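Local coordinates for beta-galactosidase BgaB (Bifidobacterium adolescentis, PDB 5VYM), which hydrolyses terminal non-reducing beta-galactose residues, acting strongly on Gal(beta1-4)Gal and oligosaccharides containing it and weakly on lactose, the crystallised fragment being its trimerisation domain, at the interface of chains A and B. Residues are numbered along the deposited sequence; one frame, centred on the assembly and turned at random. Chains: chain A/B, Beta-galactosidase BgaB.

Chains A and B pair about a two-fold axis, so every contact recurs with the chains exchanged. Contact 1 and contact 2 use the same pair of helices, 31-44 and 214-225, with the chains' roles reversed; in the copies given their C-alpha centres lie about 51 Å apart, but the twin of contact 1 continues contact 2 along one helix pair. Contact 3, about 21 Å from contact 2 and 55 Å from contact 1, adds pairing of short strands, and its B:Tyr94 directly follows strand 89-93 of contact 2. The whole enzyme is reported as a trimer or tetramer, so this two-chain assembly need not be the complete biological arrangement.

Contact 1: the interface of chains A and B. Residues chain A 37, 40-41, 44; chain B 214, 217-218.
Helix 31-44 of chain A, through A:Asp37, A:Arg40, A:Ala41 and A:Asp44, meets the start of helix 214-225 of chain B in this trimerisation domain of a family 42 glycosyl hydrolase. It illustrates how a branched side chain can be received by successive turns of a facing helix. B:Val214 spreads its two methyls over chain A: CG1, anti to its backbone nitrogen (chi1 178°), lies 3.8 Å from CB of A:Arg40, while CG2 points toward A:Asp37, meeting the carboxylate oxygen OD1 at 3.5 Å, and also comes near CD further along the arginine's stem. The valine crosses both side chains at about a right angle. A:Arg40 stays extended to NE and turns its NH2 back to OD1 of A:Asp37 in a salt bridge of 3.0 Å within chain A, which would steady the carboxylate beside the valine methyl. One turn after A:Asp37, the small A:Ala41 allows close approach: its CB sits 3.7 Å from the branch carbon CG of B:Leu217, and its CA faces the hydroxyl OG1 of B:Thr218. A water lies 2.7 Å from OG1 of B:Thr218 and 2.6 Å from the carboxylate oxygen OD2 of A:Asp44, linking the chains, while the threonine methyl CG2 packs 3.9 Å from CB of A:Asp44.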
ATOM      1  N   ASP A  37       2.801  24.567 -15.929  1.00 36.90           N
ATOM      2  CA  ASP A  37       1.421  24.539 -16.405  1.00 34.14           C
ATOM      3  C   ASP A  37       0.439  24.381 -15.250  1.00 39.63           C
ATOM      4  O   ASP A  37      -0.607  25.040 -15.225  1.00 39.74           O
ATOM      5  CB  ASP A  37       1.235  23.420 -17.428  1.00 36.92           C
ATOM      6  CG  ASP A  37       1.882  23.740 -18.762  1.00 47.18           C
ATOM      7  OD1 ASP A  37       2.158  24.932 -19.021  1.00 45.56           O
ATOM      8  OD2 ASP A  37       2.109  22.802 -19.555  1.00 49.44           O
ATOM      9  N   ARG A  40       0.106  27.793 -13.709  1.00 34.24           N
ATOM     10  CA  ARG A  40      -0.786  28.647 -14.486  1.00 36.65           C
ATOM     11  C   ARG A  40      -2.241  28.240 -14.297  1.00 44.04           C
ATOM     12  O   ARG A  40      -3.131  29.096 -14.238  1.00 34.23           O
ATOM     13  CB  ARG A  40      -0.405  28.592 -15.966  1.00 32.05           C
ATOM     14  CG  ARG A  40       0.977  29.134 -16.281  1.00 29.15           C
ATOM     15  CD  ARG A  40       1.472  28.603 -17.613  1.00 31.50           C
ATOM     16  NE  ARG A  40       2.756  29.181 -17.995  1.00 42.81           N
ATOM     17  CZ  ARG A  40       3.497  28.743 -19.006  1.00 45.11           C
ATOM     18  NH1 ARG A  40       4.652  29.329 -19.288  1.00 44.04           N
ATOM     19  NH2 ARG A  40       3.087  27.714 -19.733  1.00 46.43           N
ATOM     20  N   ALA A  41      -2.500  26.933 -14.199  1.00 39.69           N
ATOM     21  CA  ALA A  41      -3.867  26.454 -14.024  1.00 39.99           C
ATOM     22  C   ALA A  41      -4.450  26.931 -12.698  1.00 41.54           C
ATOM     23  O   ALA A  41      -5.578  27.434 -12.649  1.00 46.29           O
ATOM     24  CB  ALA A  41      -3.902  24.928 -14.115  1.00 34.92           C
ATOM     25  N   ASP A  44      -5.062  30.856 -12.924  1.00 39.96           N
ATOM     26  CA  ASP A  44      -6.256  31.241 -13.669  1.00 38.12           C
ATOM     27  C   ASP A  44      -7.531  30.776 -12.979  1.00 42.51           C
ATOM     28  O   ASP A  44      -8.591  31.385 -13.165  1.00 46.76           O
ATOM     29  CB  ASP A  44      -6.192  30.685 -15.092  1.00 43.48           C
ATOM     30  CG  ASP A  44      -5.084  31.314 -15.915  1.00 50.05           C
ATOM     31  OD1 ASP A  44      -4.421  32.243 -15.409  1.00 48.19           O
ATOM     32  OD2 ASP A  44      -4.876  30.878 -17.068  1.00 53.66           O
TER
ATOM     33  N   VAL B 214      -3.146  24.128 -20.395  1.00 44.59           N
ATOM     34  CA  VAL B 214      -3.506  25.016 -19.291  1.00 39.11           C
ATOM     35  C   VAL B 214      -5.005  25.292 -19.284  1.00 41.49           C
ATOM     36  O   VAL B 214      -5.629  25.371 -18.218  1.00 50.07           O
ATOM     37  CB  VAL B 214      -2.687  26.318 -19.367  1.00 35.56           C
ATOM     38  CG1 VAL B 214      -3.085  27.265 -18.242  1.00 31.09           C
ATOM     39  CG2 VAL B 214      -1.198  26.007 -19.314  1.00 24.72           C
ATOM     40  N   LEU B 217      -6.620  22.102 -18.089  1.00 38.50           N
ATOM     41  CA  LEU B 217      -6.168  21.874 -16.721  1.00 33.99           C
ATOM     42  C   LEU B 217      -6.807  22.859 -15.753  1.00 38.68           C
ATOM     43  O   LEU B 217      -7.022  22.524 -14.582  1.00 39.49           O
ATOM     44  CB  LEU B 217      -4.644  21.964 -16.650  1.00 36.84           C
ATOM     45  CG  LEU B 217      -3.969  21.438 -15.384  1.00 41.02           C
ATOM     46  CD1 LEU B 217      -4.352  19.987 -15.141  1.00 48.03           C
ATOM     47  CD2 LEU B 217      -2.462  21.584 -15.500  1.00 45.70           C
ATOM     48  N   THR B 218      -7.116  24.073 -16.218  1.00 37.63           N
ATOM     49  CA  THR B 218      -7.833  25.026 -15.378  1.00 37.24           C
ATOM     50  C   THR B 218      -9.245  24.536 -15.079  1.00 39.32           C
ATOM     51  O   THR B 218      -9.753  24.730 -13.968  1.00 39.05           O
ATOM     52  CB  THR B 218      -7.874  26.398 -16.054  1.00 37.18           C
ATOM     53  OG1 THR B 218      -6.552  26.776 -16.455  1.00 40.89           O
ATOM     54  CG2 THR B 218      -8.418  27.448 -15.096  1.00 38.77           C
TER
HETATM   55  O   HOH W   1      -6.480  29.014 -17.914  1.00 50.51           O

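Contact 2: the interface of chains A and B. Residues chain A 221, 224-225; chain B 38, 42, 45, 89, 91.
The end of helix 214-225 of chain A, carrying A:Val221 and A:Leu225, lies across the C-terminal part of helix 31-44 of chain B and brings its last residues to the start of strand 89-93. The patch exemplifies an aliphatic-on-aromatic joint closed by an arginine. A:Val221 sets its methyl CG1 over one face of the B:Phe42 ring, 3.8 Å from the centroid and displaced toward the rim at CD1, a CH-pi contact. The same methyl also meets CB of B:Ala45, while CG2 turns toward CZ3 of B:Trp38. A:Leu225 spreads over several groups. Its CB and CD1 reach CZ at the far end of the phenylalanine, CD1 also lies 3.8 Å from CG2 of B:Val91 and 3.9 Å from CZ3 of B:Trp38, and CD2 rests 3.6 Å above the guanidinium plane of B:Arg89, centred over it. The arginine leaves its strand with CG anti to the backbone nitrogen and then bends at chi3 (63°), which delivers this flat group to the helix end. There NH1 makes a weak hydrogen bond to the backbone O of A:Tyr224 at 2.9 Å, and NH2 another weak one to O of A:Leu225 at 3.3 Å. Both are far from straight, with angles near 120° at the hydrogens. A water in the guanidinium plane, at its edge, stands 3.2 Å from NH1 and NH2 of B:Arg89 and equally far from O of A:Tyr224.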
ATOM      1  N   VAL A 221      -0.808 -11.756  22.447  1.00 40.31           N
ATOM      2  CA  VAL A 221      -2.147 -11.176  22.367  1.00 40.56           C
ATOM      3  C   VAL A 221      -2.405 -10.267  23.562  1.00 47.65           C
ATOM      4  O   VAL A 221      -2.911  -9.148  23.415  1.00 54.73           O
ATOM      5  CB  VAL A 221      -3.209 -12.285  22.264  1.00 39.63           C
ATOM      6  CG1 VAL A 221      -4.601 -11.707  22.453  1.00 41.41           C
ATOM      7  CG2 VAL A 221      -3.105 -12.998  20.925  1.00 39.21           C
ATOM      8  N   TYR A 224      -0.459  -6.800  23.250  1.00 44.52           N
ATOM      9  CA  TYR A 224      -0.631  -5.863  22.145  1.00 40.49           C
ATOM     10  C   TYR A 224      -2.035  -5.878  21.550  1.00 42.03           C
ATOM     11  O   TYR A 224      -2.499  -4.855  21.036  1.00 51.61           O
ATOM     12  CB  TYR A 224       0.395  -6.156  21.047  1.00 44.45           C
ATOM     13  CG  TYR A 224       1.831  -6.054  21.514  1.00 48.07           C
ATOM     14  CD1 TYR A 224       2.415  -4.818  21.759  1.00 42.89           C
ATOM     15  CD2 TYR A 224       2.601  -7.193  21.707  1.00 43.25           C
ATOM     16  CE1 TYR A 224       3.724  -4.718  22.186  1.00 42.62           C
ATOM     17  CE2 TYR A 224       3.914  -7.103  22.134  1.00 42.36           C
ATOM     18  CZ  TYR A 224       4.469  -5.863  22.372  1.00 51.56           C
ATOM     19  OH  TYR A 224       5.774  -5.765  22.797  1.00 58.16           O
ATOM     20  N   LEU A 225      -2.726  -7.016  21.606  1.00 42.06           N
ATOM     21  CA  LEU A 225      -3.983  -7.169  20.885  1.00 49.64           C
ATOM     22  C   LEU A 225      -5.207  -7.312  21.777  1.00 52.05           C
ATOM     23  O   LEU A 225      -6.330  -7.217  21.268  1.00 49.02           O
ATOM     24  CB  LEU A 225      -3.908  -8.382  19.948  1.00 44.89           C
ATOM     25  CG  LEU A 225      -2.732  -8.372  18.974  1.00 38.75           C
ATOM     26  CD1 LEU A 225      -2.805  -9.560  18.032  1.00 42.23           C
ATOM     27  CD2 LEU A 225      -2.690  -7.067  18.195  1.00 39.92           C
TER
ATOM     28  N   TRP B  38      -4.717 -19.211  17.448  1.00 41.71           N
ATOM     29  CA  TRP B  38      -5.026 -17.802  17.661  1.00 35.98           C
ATOM     30  C   TRP B  38      -6.354 -17.623  18.384  1.00 41.71           C
ATOM     31  O   TRP B  38      -6.507 -16.680  19.170  1.00 37.12           O
ATOM     32  CB  TRP B  38      -5.038 -17.055  16.328  1.00 33.26           C
ATOM     33  CG  TRP B  38      -3.674 -16.660  15.844  1.00 39.84           C
ATOM     34  CD1 TRP B  38      -2.840 -17.393  15.050  1.00 35.37           C
ATOM     35  CD2 TRP B  38      -2.988 -15.433  16.122  1.00 36.95           C
ATOM     36  NE1 TRP B  38      -1.678 -16.699  14.816  1.00 37.68           N
ATOM     37  CE2 TRP B  38      -1.743 -15.492  15.464  1.00 38.71           C
ATOM     38  CE3 TRP B  38      -3.305 -14.291  16.865  1.00 41.18           C
ATOM     39  CZ2 TRP B  38      -0.816 -14.454  15.525  1.00 42.33           C
ATOM     40  CZ3 TRP B  38      -2.382 -13.261  16.924  1.00 43.98           C
ATOM     41  CH2 TRP B  38      -1.153 -13.348  16.258  1.00 41.59           C
ATOM     42  N   PHE B  42      -6.593 -15.626  21.972  1.00 48.53           N
ATOM     43  CA  PHE B  42      -7.480 -14.501  22.252  1.00 49.66           C
ATOM     44  C   PHE B  42      -8.457 -14.836  23.370  1.00 50.30           C
ATOM     45  O   PHE B  42      -8.811 -13.966  24.173  1.00 51.42           O
ATOM     46  CB  PHE B  42      -8.232 -14.092  20.986  1.00 36.91           C
ATOM     47  CG  PHE B  42      -7.521 -13.047  20.170  1.00 46.38           C
ATOM     48  CD1 PHE B  42      -7.614 -11.705  20.510  1.00 40.24           C
ATOM     49  CD2 PHE B  42      -6.769 -13.401  19.062  1.00 36.72           C
ATOM     50  CE1 PHE B  42      -6.964 -10.741  19.764  1.00 36.99           C
ATOM     51  CE2 PHE B  42      -6.117 -12.442  18.314  1.00 36.68           C
ATOM     52  CZ  PHE B  42      -6.213 -11.110  18.665  1.00 40.97           C
ATOM     53  N   ALA B  45      -6.647 -14.670  26.756  1.00 44.63           N
ATOM     54  CA  ALA B  45      -6.271 -13.312  27.121  1.00 42.13           C
ATOM     55  C   ALA B  45      -7.464 -12.460  27.536  1.00 44.71           C
ATOM     56  O   ALA B  45      -7.302 -11.255  27.756  1.00 56.99           O
ATOM     57  CB  ALA B  45      -5.530 -12.640  25.962  1.00 33.51           C
ATOM     58  N   ARG B  89      -7.039  -2.528  12.234  1.00 25.01           N
ATOM     59  CA  ARG B  89      -5.793  -3.191  12.594  1.00 28.89           C
ATOM     60  C   ARG B  89      -5.751  -4.565  11.941  1.00 31.59           C
ATOM     61  O   ARG B  89      -6.726  -5.321  12.013  1.00 37.98           O
ATOM     62  CB  ARG B  89      -5.654  -3.314  14.114  1.00 25.78           C
ATOM     63  CG  ARG B  89      -4.335  -3.922  14.566  1.00 28.01           C
ATOM     64  CD  ARG B  89      -4.092  -3.698  16.051  1.00 27.56           C
ATOM     65  NE  ARG B  89      -5.097  -4.349  16.884  1.00 39.50           N
ATOM     66  CZ  ARG B  89      -5.073  -4.354  18.213  1.00 45.78           C
ATOM     67  NH1 ARG B  89      -4.092  -3.742  18.863  1.00 41.66           N
ATOM     68  NH2 ARG B  89      -6.028  -4.971  18.896  1.00 39.56           N
ATOM     69  N   VAL B  91      -3.364  -8.108  11.485  1.00 22.73           N
ATOM     70  CA  VAL B  91      -2.260  -8.933  11.967  1.00 22.29           C
ATOM     71  C   VAL B  91      -2.008 -10.015  10.927  1.00 33.59           C
ATOM     72  O   VAL B  91      -2.912 -10.795  10.600  1.00 32.56           O
ATOM     73  CB  VAL B  91      -2.564  -9.541  13.344  1.00 29.97           C
ATOM     74  CG1 VAL B  91      -1.396 -10.397  13.816  1.00 31.55           C
ATOM     75  CG2 VAL B  91      -2.867  -8.444  14.354  1.00 25.55           C
TER
HETATM   76  O   HOH W   2      -5.451  -3.880  21.795  1.00 52.96           O

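Contact 3: the interface of chains A and B. Residues chain A 161-162; chain B 26, 29, 94, 130-132.
A:Leu161 is the apolar centre, its two methyls turned to different parts of chain B: CD1 lies between B:Ile131, whose CB is 3.8 Å away, and the carbonyl O of B:Leu132, at 3.5 Å, while CD2 approaches the phenolic OH of B:Tyr94 at 3.5 Å. The leucine and tyrosine side chains cross at about a right angle. B:Ser26 adds its hydroxyl OG to the margin beside CD2, 3.9 Å away. Next along the chain, A:Trp162 lays a face of its indole over the backbone of B:Leu132, whose carbonyl O lies 3.3 Å above the ring plane toward its rim, and CZ2 touches CB of B:Leu132 at 3.6 Å. The tryptophan reaches this position with CG placed between its backbone nitrogen and carbonyl carbon (chi1 63°), which folds the ring over the neighbouring strand. Flanking this apolar core, the two backbones pair: N of B:Leu132 donates to O of A:Trp162 at 3.1 Å, and N of A:Trp162 returns a weak bond to O of B:Leu132 at 3.3 Å. This antiparallel bridge joins strand 162-163 of chain A to strand 131-132 of chain B; A:Leu161 is the loop residue immediately before the former, and B:Tyr94 directly follows strand 89-93.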
ATOM      1  N   LEU A 161       9.906 -22.694  13.966  1.00 58.85           N
ATOM      2  CA  LEU A 161       9.720 -22.435  12.544  1.00 55.08           C
ATOM      3  C   LEU A 161       9.542 -20.935  12.376  1.00 59.68           C
ATOM      4  O   LEU A 161       8.556 -20.373  12.861  1.00 56.52           O
ATOM      5  CB  LEU A 161       8.512 -23.193  11.990  1.00 46.48           C
ATOM      6  CG  LEU A 161       8.284 -23.089  10.480  1.00 48.59           C
ATOM      7  CD1 LEU A 161       9.443 -23.716   9.718  1.00 50.75           C
ATOM      8  CD2 LEU A 161       6.962 -23.727  10.079  1.00 44.65           C
ATOM      9  N   TRP A 162      10.496 -20.290  11.707  1.00 56.48           N
ATOM     10  CA  TRP A 162      10.514 -18.840  11.592  1.00 50.15           C
ATOM     11  C   TRP A 162      10.911 -18.438  10.181  1.00 48.19           C
ATOM     12  O   TRP A 162      11.643 -19.157   9.496  1.00 49.75           O
ATOM     13  CB  TRP A 162      11.492 -18.209  12.594  1.00 53.59           C
ATOM     14  CG  TRP A 162      12.919 -18.615  12.359  1.00 67.31           C
ATOM     15  CD1 TRP A 162      13.859 -17.935  11.639  1.00 67.00           C
ATOM     16  CD2 TRP A 162      13.565 -19.801  12.839  1.00 69.34           C
ATOM     17  NE1 TRP A 162      15.049 -18.622  11.643  1.00 64.57           N
ATOM     18  CE2 TRP A 162      14.895 -19.772  12.373  1.00 69.07           C
ATOM     19  CE3 TRP A 162      13.147 -20.885  13.618  1.00 69.57           C
ATOM     20  CZ2 TRP A 162      15.810 -20.782  12.661  1.00 69.26           C
ATOM     21  CZ3 TRP A 162      14.058 -21.887  13.902  1.00 69.26           C
ATOM     22  CH2 TRP A 162      15.373 -21.831  13.424  1.00 68.10           C
TER
ATOM     23  N   SER B  26       6.943 -27.223   4.669  1.00 55.29           N
ATOM     24  CA  SER B  26       6.925 -27.780   6.015  1.00 54.20           C
ATOM     25  C   SER B  26       5.521 -28.268   6.339  1.00 58.50           C
ATOM     26  O   SER B  26       4.538 -27.583   6.046  1.00 60.92           O
ATOM     27  CB  SER B  26       7.380 -26.747   7.053  1.00 52.79           C
ATOM     28  OG  SER B  26       7.215 -27.243   8.372  1.00 51.62           O
ATOM     29  N   LEU B  29       3.062 -26.120   8.570  1.00 53.36           N
ATOM     30  CA  LEU B  29       2.150 -25.142   7.986  1.00 43.03           C
ATOM     31  C   LEU B  29       0.748 -25.734   7.931  1.00 47.18           C
ATOM     32  O   LEU B  29       0.470 -26.619   7.116  1.00 48.66           O
ATOM     33  CB  LEU B  29       2.630 -24.739   6.596  1.00 39.78           C
ATOM     34  CG  LEU B  29       3.955 -23.979   6.541  1.00 47.61           C
ATOM     35  CD1 LEU B  29       4.397 -23.767   5.100  1.00 47.64           C
ATOM     36  CD2 LEU B  29       3.834 -22.651   7.273  1.00 30.53           C
ATOM     37  N   TYR B  94       3.393 -15.146   9.273  1.00 32.79           N
ATOM     38  CA  TYR B  94       4.558 -15.271   8.401  1.00 30.44           C
ATOM     39  C   TYR B  94       4.241 -16.042   7.125  1.00 37.09           C
ATOM     40  O   TYR B  94       4.881 -15.816   6.092  1.00 33.55           O
ATOM     41  CB  TYR B  94       5.711 -15.938   9.155  1.00 38.65           C
ATOM     42  CG  TYR B  94       5.426 -17.352   9.611  1.00 46.69           C
ATOM     43  CD1 TYR B  94       4.745 -17.598  10.797  1.00 47.39           C
ATOM     44  CD2 TYR B  94       5.849 -18.445   8.862  1.00 47.64           C
ATOM     45  CE1 TYR B  94       4.486 -18.890  11.219  1.00 51.27           C
ATOM     46  CE2 TYR B  94       5.595 -19.740   9.276  1.00 51.60           C
ATOM     47  CZ  TYR B  94       4.914 -19.956  10.455  1.00 55.11           C
ATOM     48  OH  TYR B  94       4.659 -21.243  10.872  1.00 62.72           O
ATOM     49  N   ASN B 130      11.217 -18.037   3.088  1.00 46.28           N
ATOM     50  CA  ASN B 130      12.416 -18.770   3.498  1.00 58.01           C
ATOM     51  C   ASN B 130      12.299 -19.062   4.996  1.00 58.85           C
ATOM     52  O   ASN B 130      12.652 -18.227   5.830  1.00 58.11           O
ATOM     53  CB  ASN B 130      13.674 -17.978   3.176  1.00 65.82           C
ATOM     54  CG  ASN B 130      14.930 -18.639   3.700  1.00 72.40           C
ATOM     55  OD1 ASN B 130      15.014 -19.864   3.780  1.00 77.95           O
ATOM     56  ND2 ASN B 130      15.915 -17.826   4.069  1.00 75.09           N
ATOM     57  N   ILE B 131      11.811 -20.256   5.317  1.00 58.40           N
ATOM     58  CA  ILE B 131      11.613 -20.672   6.700  1.00 60.59           C
ATOM     59  C   ILE B 131      12.708 -21.649   7.097  1.00 64.88           C
ATOM     60  O   ILE B 131      13.215 -22.423   6.275  1.00 58.27           O
ATOM     61  CB  ILE B 131      10.215 -21.290   6.916  1.00 56.05           C
ATOM     62  CG1 ILE B 131       9.957 -22.405   5.899  1.00 51.74           C
ATOM     63  CG2 ILE B 131       9.140 -20.218   6.836  1.00 47.95           C
ATOM     64  CD1 ILE B 131       8.604 -23.065   6.054  1.00 50.70           C
ATOM     65  N   LEU B 132      13.078 -21.613   8.375  1.00 74.06           N
ATOM     66  CA  LEU B 132      14.098 -22.489   8.925  1.00 82.40           C
ATOM     67  C   LEU B 132      13.570 -23.149  10.190  1.00 88.09           C
ATOM     68  O   LEU B 132      12.615 -22.676  10.811  1.00 86.27           O
ATOM     69  CB  LEU B 132      15.394 -21.726   9.237  1.00 86.01           C
ATOM     70  CG  LEU B 132      16.121 -21.101   8.046  1.00 87.10           C
ATOM     71  CD1 LEU B 132      17.330 -20.308   8.515  1.00 85.43           C
ATOM     72  CD2 LEU B 132      16.530 -22.171   7.044  1.00 80.02           C
TER